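Local structure of uncharacterized protein (Parabacteroides merdae ATCC 43184, 4OPW) at residues I45-E49 with N50-Y54. The protein is of unknown function but is a putative adhesin whose parallel beta-solenoid head domain probably takes part in attachment at the cell surface. Sequence-based numbering, arbitrary orientation.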
loop_
_atom_site.group_PDB
_atom_site.type_symbol
_atom_site.label_atom_id
_atom_site.label_comp_id
_atom_site.label_asym_id
_atom_site.label_seq_id
_atom_site.Cartn_x
_atom_site.Cartn_y
_atom_site.Cartn_z
ATOM N N ILE A 45 -11.639 10.385 -15.300
ATOM C CA ILE A 45 -12.108 10.993 -14.052
ATOM C C ILE A 45 -13.618 10.979 -13.992
ATOM O O ILE A 45 -14.271 11.498 -14.907
ATOM C CB ILE A 45 -11.594 12.477 -13.896
ATOM C CG1 ILE A 45 -10.070 12.617 -14.046
ATOM C CG2 ILE A 45 -12.123 13.171 -12.595
ATOM C CD1 ILE A 45 -9.208 11.936 -12.929
ATOM N N THR A 46 -14.164 10.451 -12.882
ATOM C CA THR A 46 -15.592 10.521 -12.572
ATOM C C THR A 46 -15.740 11.367 -11.308
ATOM O O THR A 46 -15.181 11.021 -10.256
ATOM C CB THR A 46 -16.235 9.128 -12.410
ATOM O OG1 THR A 46 -15.973 8.373 -13.579
ATOM C CG2 THR A 46 -17.752 9.208 -12.187
ATOM N N VAL A 47 -16.494 12.459 -11.402
ATOM C CA VAL A 47 -16.747 13.353 -10.268
ATOM C C VAL A 47 -18.025 14.142 -10.601
ATOM O O VAL A 47 -18.476 14.097 -11.749
ATOM C CB VAL A 47 -15.489 14.255 -9.984
ATOM C CG1 VAL A 47 -15.306 15.344 -11.058
ATOM C CG2 VAL A 47 -15.527 14.863 -8.578
ATOM N N ASP A 48 -18.609 14.866 -9.635
ATOM C CA ASP A 48 -19.790 15.689 -9.950
ATOM C C ASP A 48 -19.453 16.559 -11.154
ATOM O O ASP A 48 -18.344 17.097 -11.221
ATOM C CB ASP A 48 -20.199 16.556 -8.754
ATOM C CG ASP A 48 -20.405 15.738 -7.499
ATOM O OD1 ASP A 48 -19.414 15.145 -7.007
ATOM O OD2 ASP A 48 -21.505 15.799 -6.939
ATOM N N GLU A 49 -20.361 16.636 -12.131
ATOM C CA GLU A 49 -20.063 17.347 -13.382
ATOM C C GLU A 49 -19.505 18.774 -13.179
ATOM O O GLU A 49 -18.579 19.158 -13.896
ATOM C CB GLU A 49 -21.299 17.391 -14.303
ATOM C CG GLU A 49 -22.564 17.894 -13.635
ATOM C CD GLU A 49 -23.799 17.929 -14.513
ATOM O OE1 GLU A 49 -23.896 17.121 -15.462
ATOM O OE2 GLU A 49 -24.669 18.784 -14.252
ATOM N N ASN A 50 -20.038 19.539 -12.185
ATOM C CA ASN A 50 -19.587 20.924 -11.955
ATOM C C ASN A 50 -18.204 20.993 -11.282
ATOM O O ASN A 50 -17.649 22.098 -11.170
ATOM C CB ASN A 50 -20.630 21.688 -11.108
ATOM C CG ASN A 50 -20.763 21.140 -9.700
ATOM O OD1 ASN A 50 -20.931 19.932 -9.497
ATOM N ND2 ASN A 50 -20.607 21.999 -8.698
ATOM N N LEU A 51 -17.627 19.835 -10.875
ATOM C CA LEU A 51 -16.332 19.834 -10.191
ATOM C C LEU A 51 -15.144 19.523 -11.127
ATOM O O LEU A 51 -13.993 19.730 -10.722
ATOM C CB LEU A 51 -16.345 18.856 -8.996
ATOM C CG LEU A 51 -17.313 19.240 -7.860
ATOM C CD1 LEU A 51 -17.230 18.215 -6.718
ATOM C CD2 LEU A 51 -17.003 20.650 -7.308
ATOM N N HIS A 52 -15.413 19.077 -12.382
ATOM C CA HIS A 52 -14.317 18.776 -13.326
ATOM C C HIS A 52 -13.336 19.963 -13.505
ATOM O O HIS A 52 -12.121 19.695 -13.553
ATOM C CB HIS A 52 -14.843 18.315 -14.683
ATOM C CG HIS A 52 -15.308 16.892 -14.668
ATOM N ND1 HIS A 52 -14.411 15.836 -14.755
ATOM C CD2 HIS A 52 -16.562 16.398 -14.545
ATOM C CE1 HIS A 52 -15.147 14.740 -14.712
ATOM N NE2 HIS A 52 -16.446 15.026 -14.581
ATOM N N PRO A 53 -13.773 21.254 -13.486
ATOM C CA PRO A 53 -12.787 22.352 -13.640
ATOM C C PRO A 53 -11.789 22.434 -12.491
ATOM O O PRO A 53 -10.737 23.045 -12.659
ATOM C CB PRO A 53 -13.673 23.614 -13.665
ATOM C CG PRO A 53 -14.986 23.129 -14.159
ATOM C CD PRO A 53 -15.153 21.802 -13.474
ATOM N N TYR A 54 -12.105 21.820 -11.332
ATOM C CA TYR A 54 -11.248 21.857 -10.142
ATOM C C TYR A 54 -10.407 20.590 -10.004
ATOM O O TYR A 54 -9.601 20.515 -9.087
ATOM C CB TYR A 54 -12.092 22.083 -8.872
ATOM C CG TYR A 54 -12.992 23.295 -9.005
ATOM C CD1 TYR A 54 -12.462 24.584 -9.019
ATOM C CD2 TYR A 54 -14.351 23.151 -9.271
ATOM C CE1 TYR A 54 -13.273 25.703 -9.237
ATOM C CE2 TYR A 54 -15.171 24.265 -9.491
ATOM C CZ TYR A 54 -14.628 25.539 -9.459
ATOM O OH TYR A 54 -15.417 26.654 -9.646
#
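The ring of His52 lies over the side chain of Val47, where the chain leaves strand 42-46 and winds into a short 3-10 segment. From CB the His52 side chain reaches across the turn toward Ile45 and Val47, passing Val47 in the opposite direction. With CG anti to the carbonyl carbon (chi1 -77°), the ring is swung over Val47. CB itself passes Glu49 O at 3.9 Å. Further on, CD2, on the ring edge, faces Glu49 O at 3.5 Å, near the ring plane. ND1 comes near Ile45 CG2 at 4.1 Å. At the far end CE1 meets Ile45 O, 3.4 Å away and near the ring plane. NE2, also at the far end, is hydrogen-bonded to Ser12 O of the neighbouring strand 11-17. Val47 CG1 is centred under the ring in a CH-pi contact, only 6° off the normal. The other methyl of Val47, CG2, packs on Leu51 CB at 4.1 Å. Leu51 N donates to Asp48 O at 2.9 Å and closes a type I turn over Glu49 and Asn50, near the N-terminal end of the solenoid. The Leu51 and Asp48 side chains lie side by side, and Leu51 CD1 touches Asp48 OD1; OD2 is bonded to Thr77 OG1 and Gly9 N. The bond to Ser12 O implies that NE2 carries a proton. With the methyl on one face and two carbonyls at the edge, that bond would limit how the imidazole can turn.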